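Local coordinates for protein NOVP (Streptomyces caeruleus, PDB 2WK1) that catalyses S-adenosyl-L-methionine-dependent methylation of the 4-hydroxyl of the noviose sugar, the penultimate step in making the antibiotic novobiocin, at residues A[40-45]-A[121-126]; A[72-77]-A[87-92]; A[145-150]-A[216-221]; A[200-205]-A[224-229]. All blocks are in the same frame, centred on the assembly; numbering follows the deposited sequence.

Contact 1 (A[40-45]-A[121-126])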
# COMPACT_ATOMS: atom_id res chain seq x y z
N ASP A 40 3.54 -5.03 8.21
CA ASP A 40 4.54 -5.27 7.19
C ASP A 40 4.17 -4.55 5.88
O ASP A 40 5.00 -3.89 5.22
CB ASP A 40 4.70 -6.77 6.91
CG ASP A 40 5.40 -7.54 8.02
OD1 ASP A 40 5.98 -6.96 8.95
OD2 ASP A 40 5.38 -8.81 7.92
N LEU A 41 2.92 -4.67 5.49
CA LEU A 41 2.45 -4.05 4.25
C LEU A 41 2.43 -2.53 4.40
O LEU A 41 2.84 -1.80 3.50
CB LEU A 41 1.07 -4.59 3.87
CG LEU A 41 0.41 -3.95 2.67
CD1 LEU A 41 1.25 -4.19 1.43
CD2 LEU A 41 -1.00 -4.50 2.48
N MET A 42 2.00 -2.05 5.54
CA MET A 42 2.00 -0.63 5.72
C MET A 42 3.35 0.02 5.56
O MET A 42 3.45 1.08 4.94
CB MET A 42 1.32 -0.23 7.32
CG MET A 42 1.31 1.23 7.42
SD MET A 42 0.31 1.62 8.81
CE MET A 42 -1.22 1.49 8.28
N ILE A 43 4.40 -0.62 6.10
CA ILE A 43 5.76 -0.07 5.93
C ILE A 43 6.12 0.01 4.45
O ILE A 43 6.65 1.02 3.99
CB ILE A 43 6.75 -0.90 6.78
CG1 ILE A 43 6.51 -0.58 8.28
CG2 ILE A 43 8.19 -0.62 6.34
CD1 ILE A 43 7.24 -1.49 9.25
N LYS A 44 5.82 -1.03 3.69
CA LYS A 44 6.12 -1.04 2.26
C LYS A 44 5.33 -0.00 1.46
O LYS A 44 5.83 0.60 0.50
CB LYS A 44 5.83 -2.41 1.65
CG LYS A 44 6.68 -3.52 2.16
CD LYS A 44 6.10 -4.87 1.65
CE LYS A 44 7.11 -5.99 1.59
NZ LYS A 44 7.37 -6.54 2.91
N VAL A 45 4.09 0.22 1.86
CA VAL A 45 3.24 1.20 1.18
C VAL A 45 3.71 2.62 1.52
O VAL A 45 3.83 3.48 0.66
CB VAL A 45 1.71 1.01 1.55
CG1 VAL A 45 0.90 2.04 0.85
CG2 VAL A 45 1.26 -0.43 1.27
N CYS A 121 3.88 9.26 11.14
CA CYS A 121 2.77 9.37 12.06
C CYS A 121 1.62 8.44 11.69
O CYS A 121 0.96 7.90 12.58
CB CYS A 121 2.26 10.79 12.18
SG CYS A 121 3.40 11.93 12.88
N ILE A 122 1.38 8.22 10.40
CA ILE A 122 0.40 7.24 9.97
C ILE A 122 0.82 5.87 10.46
O ILE A 122 -0.02 5.12 10.95
CB ILE A 122 0.21 7.29 8.43
CG1 ILE A 122 -0.43 8.62 8.02
CG2 ILE A 122 -0.61 6.11 7.92
CD1 ILE A 122 -0.35 8.93 6.53
N LEU A 123 2.09 5.51 10.31
CA LEU A 123 2.54 4.25 10.87
C LEU A 123 2.28 4.14 12.36
O LEU A 123 1.79 3.11 12.83
CB LEU A 123 4.04 4.00 10.56
CG LEU A 123 4.57 2.66 11.11
CD1 LEU A 123 3.89 1.46 10.52
CD2 LEU A 123 6.09 2.54 10.95
N MET A 124 2.62 5.17 13.12
CA MET A 124 2.36 5.14 14.56
C MET A 124 0.90 4.85 14.85
O MET A 124 0.57 4.03 15.70
CB MET A 124 2.78 6.46 15.19
CG MET A 124 4.27 6.70 15.16
SD MET A 124 4.64 8.32 15.97
CE MET A 124 6.44 8.32 15.84
N ARG A 125 -0.01 5.53 14.15
CA ARG A 125 -1.42 5.28 14.38
C ARG A 125 -1.82 3.87 13.96
O ARG A 125 -2.62 3.23 14.62
CB ARG A 125 -2.29 6.31 13.65
CG ARG A 125 -3.79 6.11 13.81
CD ARG A 125 -4.26 6.29 15.21
NE ARG A 125 -5.65 5.86 15.47
CZ ARG A 125 -5.99 4.68 15.95
NH1 ARG A 125 -5.09 3.75 16.16
NH2 ARG A 125 -7.24 4.43 16.29
N GLY A 126 -1.25 3.39 12.86
CA GLY A 126 -1.51 2.02 12.42
C GLY A 126 -1.05 0.96 13.39
O GLY A 126 -1.72 -0.05 13.54
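Met42 and Leu123 face each other across two almost perfectly antiparallel helices, whose short segments have axes 171° apart and 10.5 Å at their closest. That is a roomy separation, and the nearest CA atoms, those of Met42 and Leu123, are still 7.1 Å apart, so long side chains have to span the gap. Met42 does most of this. It is modelled in two conformers, and what follows holds for one of them. Its CG stands anti to the backbone N (chi1 -178°), which sends the chain straight across to the other helix before a bend at the last torsion turns the methyl aside. The sulfur touches both Leu123 CD1, 4.0 Å from Met42 SD, and the bare CA of Gly126, 4.1 Å from Met42 SD. Gly126, one turn after Ile122, presents only backbone here and leaves room for the thioether. Leu123 answers from its side: CD1 meets Met42 SD on one hand and Ile43 CG1 on the other, the latter at 4.0 Å from Leu123 CD1, while its CD2 also touches the Ile43 chain. All of this is apolar packing among buried residues. Ile43 and Leu123 also lean on Leu91 of helix 87-103, which fills in beside the pair. Behind helix 119-130, Cys121, Met124 and Arg125 lie against Val138 of strand 138-142, and Ile122 meets helix 174-183. Helix 35-47 also borders the second subunit: Leu41 and Val45 pack on their own counterparts there, and Met42 touches Leu41 of that chain, so the contact joins the dimer interface to the helices covering the central sheet.

Contact 2 (A[72-77]-A[87-92]). With SO4 (sulfate ion), chain D.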
# COMPACT_ATOMS: atom_id res chain seq x y z
N ARG A 72 15.85 3.53 -1.20
CA ARG A 72 14.60 3.66 -0.43
C ARG A 72 14.68 2.89 0.89
O ARG A 72 14.13 3.32 1.91
CB ARG A 72 13.42 3.20 -1.26
CG ARG A 72 12.08 3.55 -0.64
CD ARG A 72 11.84 5.05 -0.46
NE ARG A 72 12.13 5.82 -1.67
CZ ARG A 72 11.40 5.81 -2.78
NH1 ARG A 72 10.28 5.10 -2.86
NH2 ARG A 72 11.78 6.54 -3.82
N ASN A 73 15.39 1.77 0.89
CA ASN A 73 15.54 0.98 2.09
C ASN A 73 16.18 1.73 3.23
O ASN A 73 15.87 1.47 4.40
CB ASN A 73 16.27 -0.35 1.81
CG ASN A 73 15.30 -1.43 1.88
OD1 ASN A 73 14.43 -1.50 1.03
ND2 ASN A 73 15.24 -2.07 3.05
N GLU A 74 17.09 2.65 2.90
CA GLU A 74 17.81 3.44 3.88
C GLU A 74 17.32 4.88 3.98
O GLU A 74 17.87 5.67 4.70
CB GLU A 74 19.31 3.35 3.62
CG GLU A 74 19.86 1.96 3.88
CD GLU A 74 21.33 1.81 3.64
OE1 GLU A 74 21.85 2.46 2.70
OE2 GLU A 74 21.95 1.01 4.37
N GLY A 75 16.25 5.21 3.27
CA GLY A 75 15.66 6.54 3.38
C GLY A 75 16.56 7.64 2.85
O GLY A 75 16.65 8.72 3.43
N ARG A 76 17.19 7.36 1.70
CA ARG A 76 18.17 8.29 1.15
C ARG A 76 17.72 9.06 -0.06
O ARG A 76 18.52 9.61 -0.82
CB ARG A 76 19.49 7.54 0.92
CG ARG A 76 20.28 7.44 2.21
CD ARG A 76 20.83 8.86 2.53
NE ARG A 76 21.67 8.93 3.72
CZ ARG A 76 22.99 8.79 3.72
NH1 ARG A 76 23.67 8.56 2.59
NH2 ARG A 76 23.62 8.92 4.87
N ASP A 77 16.42 9.15 -0.23
CA ASP A 77 15.82 10.01 -1.23
C ASP A 77 14.51 10.63 -0.72
O ASP A 77 14.05 10.32 0.40
CB ASP A 77 15.65 9.28 -2.58
CG ASP A 77 14.67 8.11 -2.54
OD1 ASP A 77 14.06 7.84 -1.48
OD2 ASP A 77 14.46 7.51 -3.62
N GLY A 87 12.43 6.06 4.91
CA GLY A 87 12.91 4.77 4.46
C GLY A 87 12.47 3.60 5.30
O GLY A 87 11.97 3.75 6.41
N ILE A 88 12.76 2.41 4.79
CA ILE A 88 12.31 1.18 5.44
C ILE A 88 12.95 0.97 6.82
O ILE A 88 12.27 0.59 7.78
CB ILE A 88 12.56 -0.06 4.55
CG1 ILE A 88 11.74 0.03 3.25
CG2 ILE A 88 12.28 -1.36 5.29
CD1 ILE A 88 10.24 -0.05 3.37
N LYS A 89 14.27 1.16 6.94
CA LYS A 89 14.93 0.90 8.21
C LYS A 89 14.42 1.83 9.32
O LYS A 89 14.20 1.39 10.45
CB LYS A 89 16.44 0.96 8.08
CG LYS A 89 17.01 -0.20 7.26
CD LYS A 89 18.53 -0.17 7.17
CE LYS A 89 19.11 -1.30 6.33
NZ LYS A 89 20.61 -1.28 6.49
N ARG A 90 14.24 3.11 9.02
CA ARG A 90 13.71 4.02 10.03
C ARG A 90 12.22 3.75 10.33
O ARG A 90 11.80 3.93 11.47
CB ARG A 90 14.01 5.49 9.71
CG ARG A 90 15.35 5.95 10.26
CD ARG A 90 15.79 7.33 9.77
NE ARG A 90 16.43 7.24 8.48
CZ ARG A 90 16.36 8.16 7.51
NH1 ARG A 90 15.65 9.26 7.63
NH2 ARG A 90 16.99 7.94 6.38
N LEU A 91 11.45 3.30 9.35
CA LEU A 91 10.07 2.86 9.66
C LEU A 91 10.06 1.63 10.56
O LEU A 91 9.28 1.55 11.49
CB LEU A 91 9.28 2.59 8.36
CG LEU A 91 8.85 3.81 7.54
CD1 LEU A 91 8.46 3.37 6.12
CD2 LEU A 91 7.73 4.61 8.20
N GLU A 92 10.94 0.68 10.26
CA GLU A 92 11.05 -0.50 11.10
C GLU A 92 11.45 -0.15 12.54
O GLU A 92 10.97 -0.75 13.48
CB GLU A 92 12.00 -1.55 10.49
CG GLU A 92 11.42 -2.24 9.25
CD GLU A 92 12.40 -3.12 8.45
OE1 GLU A 92 13.64 -2.91 8.51
OE2 GLU A 92 11.90 -4.00 7.70
S SO4 D . 27.00 8.41 3.76
O1 SO4 D . 28.27 8.66 4.44
O2 SO4 D . 26.12 7.83 4.76
O3 SO4 D . 27.25 7.47 2.66
O4 SO4 D . 26.44 9.66 3.24
O HOH W 1 21.79 1.18 6.86
O HOH W 2 15.04 10.89 5.28
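Lys89 stretches its aliphatic chain alongside that of Glu74, both pointing the same way, with Lys89 CD 4.1 Å from Glu74 CG. They run together at the join between two helices: a Schellman motif ends helix 69-73, with Gly75 as its C-prime residue at positive phi, and the N-terminal part of helix 87-103 lies against it. The charged ends make only a weak salt bridge, Glu74 OE2 to Lys89 NZ at 3.4 Å, but one water sits between them, donating to the carboxylate and accepting from the ammonium group. Deeper in, the backbones come together closely where both partners are glycine, Gly75 CA lying 3.4 Å from Gly87 CA. Two carbonyls near the end of the first helix meet N-H groups of Ile88 and Lys89. Lys89 N binds Asn73 O at 3.0 Å, with the donor nearly along the C=O axis, and Ile88 N makes a weak bond to Arg72 O, which also accepts from Gly75 N within the turn. Arg72 itself grips Asp77 side-on, NE and NH2 each taking one carboxylate oxygen, and so holds the loop after the turn. Arg90 comes in from the other helix with its guanidinium edge toward the turn, while its NE and NH1 pair with Asp272 and with Asp243, a predicted magnesium ligand. That ties the helix junction to the region of the active site. Arg90 NH2 serves two successive carbonyls: it reaches Glu74 O at 3.0 Å, moderately bent at 138°, and Gly75 O at 3.1 Å, approaching the latter from above the carbonyl plane.

Contact 3 (A[145-150]-A[216-221]). With SAH (S-adenosyl-L-homocysteine), chain B; EDO (1,2-ethanediol), chain F.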
# COMPACT_ATOMS: atom_id res chain seq x y z
N GLN A 145 4.14 24.24 6.85
CA GLN A 145 4.63 25.32 5.98
C GLN A 145 6.11 25.12 5.66
O GLN A 145 6.77 26.03 5.14
CB GLN A 145 4.47 26.71 6.69
CG GLN A 145 3.04 27.06 7.07
CD GLN A 145 2.83 28.51 7.56
OE1 GLN A 145 1.69 28.97 7.65
NE2 GLN A 145 3.90 29.22 7.84
N GLY A 146 6.66 23.94 5.95
CA GLY A 146 8.07 23.69 5.74
C GLY A 146 8.98 24.22 6.85
O GLY A 146 8.57 24.61 7.93
N ILE A 147 10.27 24.16 6.56
CA ILE A 147 11.30 24.56 7.50
C ILE A 147 11.31 26.10 7.66
O ILE A 147 11.15 26.81 6.68
CB ILE A 147 12.65 24.04 6.97
CG1 ILE A 147 12.67 22.49 6.98
CG2 ILE A 147 13.83 24.61 7.76
CD1 ILE A 147 13.96 21.88 6.40
N PRO A 148 11.47 26.60 8.90
CA PRO A 148 11.50 28.07 9.07
C PRO A 148 12.75 28.66 8.46
O PRO A 148 13.78 27.99 8.40
CB PRO A 148 11.53 28.25 10.59
CG PRO A 148 12.16 26.95 11.11
CD PRO A 148 11.62 25.89 10.19
N ASP A 149 12.63 29.90 7.99
CA ASP A 149 13.78 30.68 7.60
C ASP A 149 14.37 31.29 8.87
O ASP A 149 13.77 32.19 9.46
CB ASP A 149 13.32 31.78 6.64
CG ASP A 149 14.46 32.66 6.15
OD1 ASP A 149 15.57 32.58 6.69
OD2 ASP A 149 14.21 33.44 5.20
N VAL A 150 15.51 30.76 9.32
CA VAL A 150 16.04 31.11 10.63
C VAL A 150 16.58 32.54 10.71
O VAL A 150 16.72 33.07 11.81
CB VAL A 150 17.12 30.09 11.14
CG1 VAL A 150 16.51 28.69 11.25
CG2 VAL A 150 18.36 30.07 10.28
N ASP A 216 12.34 14.94 13.85
CA ASP A 216 12.72 15.02 12.45
C ASP A 216 12.50 16.44 11.95
O ASP A 216 11.78 16.65 10.95
CB ASP A 216 11.88 14.02 11.65
CG ASP A 216 12.48 13.66 10.28
OD1 ASP A 216 13.40 14.37 9.79
OD2 ASP A 216 12.01 12.65 9.69
N GLY A 217 13.11 17.39 12.62
CA GLY A 217 12.93 18.80 12.31
C GLY A 217 14.08 19.50 11.61
O GLY A 217 14.04 20.71 11.44
N ASP A 218 15.12 18.74 11.23
CA ASP A 218 16.21 19.18 10.34
C ASP A 218 17.19 20.27 10.79
O ASP A 218 18.26 20.35 10.22
CB ASP A 218 15.64 19.59 8.97
CG ASP A 218 15.29 18.40 8.09
OD1 ASP A 218 16.02 17.37 8.09
OD2 ASP A 218 14.26 18.48 7.41
N LEU A 219 16.85 21.07 11.79
CA LEU A 219 17.68 22.20 12.24
C LEU A 219 18.11 22.07 13.67
O LEU A 219 17.44 21.41 14.46
CB LEU A 219 16.88 23.50 12.17
CG LEU A 219 16.28 23.93 10.85
CD1 LEU A 219 15.48 25.23 11.04
CD2 LEU A 219 17.39 24.08 9.87
N TYR A 220 19.20 22.73 14.02
CA TYR A 220 19.61 22.83 15.42
C TYR A 220 18.47 23.40 16.24
O TYR A 220 18.12 22.86 17.31
CB TYR A 220 20.85 23.71 15.56
CG TYR A 220 21.23 24.04 16.98
CD1 TYR A 220 20.65 25.11 17.65
CD2 TYR A 220 22.17 23.28 17.65
CE1 TYR A 220 21.01 25.41 18.96
CE2 TYR A 220 22.55 23.57 18.94
CZ TYR A 220 21.95 24.64 19.60
OH TYR A 220 22.33 24.95 20.89
N GLU A 221 17.88 24.50 15.78
CA GLU A 221 16.88 25.15 16.62
C GLU A 221 15.63 24.32 16.81
O GLU A 221 15.09 24.26 17.92
CB GLU A 221 16.58 26.56 16.14
CG GLU A 221 15.86 26.77 14.87
CD GLU A 221 15.32 28.20 14.86
OE1 GLU A 221 16.10 29.13 14.58
OE2 GLU A 221 14.14 28.39 15.23
N SAH B . 9.28 12.70 9.33
CA SAH B . 8.97 13.05 7.90
CB SAH B . 10.04 13.99 7.34
CG SAH B . 10.09 15.35 8.03
SD SAH B . 10.73 16.62 6.93
C SAH B . 8.74 11.81 7.09
O SAH B . 8.87 11.84 5.86
OXT SAH B . 8.33 10.80 7.65
C5' SAH B . 10.99 17.98 8.09
C4' SAH B . 9.67 18.57 8.63
O4' SAH B . 9.98 19.39 9.78
C3' SAH B . 8.89 19.42 7.63
O3' SAH B . 7.53 18.96 7.47
C2' SAH B . 8.95 20.83 8.27
O2' SAH B . 7.80 21.65 8.03
C1' SAH B . 9.11 20.53 9.76
N9 SAH B . 9.79 21.54 10.58
C8 SAH B . 11.14 21.69 10.67
N7 SAH B . 11.45 22.61 11.61
C5 SAH B . 10.28 23.04 12.14
C6 SAH B . 9.90 23.95 13.19
N6 SAH B . 10.83 24.62 13.85
N1 SAH B . 8.60 24.08 13.47
C2 SAH B . 7.65 23.37 12.84
N3 SAH B . 7.91 22.51 11.85
C4 SAH B . 9.20 22.31 11.50
C1 EDO F . 15.87 15.96 15.08
O1 EDO F . 14.96 17.11 14.95
C2 EDO F . 16.99 15.85 14.01
O2 EDO F . 16.63 14.86 13.02
O HOH W 3 16.16 31.92 14.37
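Two carboxylates here lie against methyl groups: Glu221 OE1 sits 3.4 Å from Val150 CG1, and Asp218 OD2 is 3.6 Å from Ile147 CD1. Glu221 gets there with CG in the crowded position between its backbone N and carbonyl carbon (chi1 70°), then extends past Val150 in the opposite direction. A water donates to both Glu221 OE1 and Val150 O, giving the acid a polar partner beside the methyl. Between these two ends Leu219 CD1 is the hub of the packing. It touches Val150 CG1 at 3.6 Å, meets Pro148 CG tip to tip, and rests on Ile147 CG2, 3.7 Å from Leu219 CD1. The same loops line part of the pocket of the bound S-adenosyl-L-homocysteine: Pro148 CD lies 3.6 Å from N7 of its adenine, Asp218 OD2 is near C5', and Asp216 OD2 accepts from its amino N at 2.8 Å. Asp216 is also a predicted magnesium ligand. Segment 145-150 lies in the loop that follows strand 138-142, and segment 216-221 leads from strand 210-215 into helix 220-230, whose first N-H groups, those of Tyr220 and Glu221, bind Asp158 of helix 156-161; Val150 and Leu219 pack on that helix too.

Contact 4 (A[200-205]-A[224-229])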
# COMPACT_ATOMS: atom_id res chain seq x y z
N ASP A 200 6.50 27.94 19.16
CA ASP A 200 5.19 28.46 19.54
C ASP A 200 4.27 27.37 20.07
O ASP A 200 3.43 27.62 20.92
CB ASP A 200 4.46 29.05 18.32
CG ASP A 200 5.13 30.29 17.77
OD1 ASP A 200 5.73 31.04 18.58
OD2 ASP A 200 5.01 30.53 16.54
N THR A 201 4.39 26.15 19.55
CA THR A 201 3.44 25.09 19.87
C THR A 201 3.87 24.16 21.01
O THR A 201 3.02 23.64 21.73
CB THR A 201 3.15 24.22 18.65
OG1 THR A 201 4.36 23.55 18.26
CG2 THR A 201 2.60 25.05 17.48
N LEU A 202 5.17 23.88 21.13
CA LEU A 202 5.60 22.83 22.06
C LEU A 202 5.59 23.22 23.54
O LEU A 202 5.29 22.37 24.37
CB LEU A 202 6.96 22.22 21.63
CG LEU A 202 6.99 21.60 20.22
CD1 LEU A 202 8.32 20.89 20.00
CD2 LEU A 202 5.79 20.64 20.02
N PRO A 203 5.89 24.48 23.87
CA PRO A 203 5.85 24.83 25.30
C PRO A 203 4.49 24.62 25.96
O PRO A 203 4.46 24.31 27.15
CB PRO A 203 6.24 26.32 25.29
CG PRO A 203 7.13 26.44 24.13
CD PRO A 203 6.49 25.56 23.08
N THR A 204 3.41 24.76 25.19
CA THR A 204 2.05 24.61 25.70
C THR A 204 1.30 23.39 25.17
O THR A 204 0.12 23.22 25.43
CB THR A 204 1.22 25.93 25.45
OG1 THR A 204 1.05 26.13 24.05
CG2 THR A 204 1.92 27.12 26.10
N ALA A 205 1.98 22.49 24.46
CA ALA A 205 1.31 21.31 23.94
C ALA A 205 0.67 20.55 25.10
O ALA A 205 1.34 20.30 26.09
CB ALA A 205 2.31 20.41 23.20
N TRP A 224 16.60 21.48 19.28
CA TRP A 224 16.74 22.01 20.63
C TRP A 224 15.38 22.31 21.23
O TRP A 224 15.10 21.96 22.38
CB TRP A 224 17.64 23.27 20.62
CG TRP A 224 17.88 23.75 22.00
CD1 TRP A 224 17.18 24.72 22.65
CD2 TRP A 224 18.82 23.23 22.94
NE1 TRP A 224 17.66 24.85 23.93
CE2 TRP A 224 18.67 23.95 24.14
CE3 TRP A 224 19.80 22.24 22.89
CZ2 TRP A 224 19.44 23.68 25.27
CZ3 TRP A 224 20.58 21.99 24.02
CH2 TRP A 224 20.39 22.71 25.19
N ASP A 225 14.52 22.96 20.46
CA ASP A 225 13.18 23.30 20.98
C ASP A 225 12.32 22.05 21.25
O ASP A 225 11.54 22.00 22.20
CB ASP A 225 12.46 24.25 20.04
CG ASP A 225 13.10 25.64 20.01
OD1 ASP A 225 13.91 25.97 20.91
OD2 ASP A 225 12.80 26.38 19.05
N THR A 226 12.53 21.01 20.46
CA THR A 226 11.83 19.77 20.70
C THR A 226 12.31 19.11 21.98
O THR A 226 11.51 18.72 22.84
CB THR A 226 12.00 18.81 19.52
OG1 THR A 226 11.40 19.38 18.34
CG2 THR A 226 11.34 17.50 19.83
N LEU A 227 13.63 18.95 22.12
CA LEU A 227 14.14 18.31 23.32
C LEU A 227 13.79 19.09 24.60
O LEU A 227 13.38 18.52 25.61
CB LEU A 227 15.64 18.09 23.26
CG LEU A 227 16.09 17.00 22.29
CD1 LEU A 227 17.60 17.16 21.99
CD2 LEU A 227 15.76 15.63 22.88
N THR A 228 13.99 20.40 24.57
CA THR A 228 13.79 21.17 25.79
C THR A 228 12.35 21.07 26.28
O THR A 228 12.09 20.95 27.47
CB THR A 228 14.21 22.63 25.64
OG1 THR A 228 13.50 23.27 24.62
CG2 THR A 228 15.65 22.76 25.41
N ASN A 229 11.40 21.10 25.36
CA ASN A 229 9.98 21.09 25.73
C ASN A 229 9.40 19.70 25.92
O ASN A 229 8.49 19.54 26.73
CB ASN A 229 9.19 21.84 24.67
CG ASN A 229 9.44 23.33 24.75
OD1 ASN A 229 9.07 23.96 25.75
ND2 ASN A 229 10.06 23.90 23.72
O HOH W 4 6.05 21.53 26.86
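Asp225 O, which Leu202 CD1 approaches from the facing segment, takes two bonds from one residue a turn further along. Asn229 ND2 donates to Asp225 O at 2.8 Å, and Asn229 N donates to it at 3.3 Å as the ordinary helical bond. The amide can fold back this way because its CG lies beside the backbone N (chi1 -72°). Held so, the side chain of Asn229 becomes a flat wall for Pro203: OD1 is 3.4 Å from Pro203 CA and 3.5 Å from Pro203 CG. Next to it, Asn229 CB packs on Leu202 CB at 3.8 Å. The branch of Leu202 reaches back toward the start of the helix, to Thr226, where its CD1 lies 3.8 Å from both Thr226 CA and Thr226 OG1. That hydroxyl is engaged elsewhere, with Ser222 O and, weakly, with Thr113 OG1. In the methyltransferase fold, helix 220-230 is the connection between the neighbouring parallel strands 210-215 and 238-242, a beta-alpha-beta crossover. Segment 200-205 comes off the short helix 198-201 that follows edge strand 191-195, and it lies beside this crossover helix on its way into strand 210-215. Phe198, which binds S-adenosyl-L-methionine, also touches Thr226. A water donates to Leu202 O at 2.7 Å and, at longer range, to Asn229 O, though it has more acceptors in reach than protons.

In the fold
Contact 2 is nested in the chain loop that contact 1 closes, and the two touch through Leu91, Ile88 and Ile43, their centres about 13 Å apart. Contacts 3 and 4 follow later and cross along the chain; both use helix 220-230, again with centres about 13 Å apart. Contacts 1 and 4 lie about 26 Å apart between centres, on opposite sides of the chain's centre. The central sheet has the 3-2-1-4-5-7-6 strand order of class I methyltransferases. Contact 3 lines the cofactor site; contact 2, its centre about 21 Å from that of contact 3 but its nearest atoms only about 5 Å away without touching, borders the predicted metal ligands. Contact 1 reaches the dimer interface through helix 35-47.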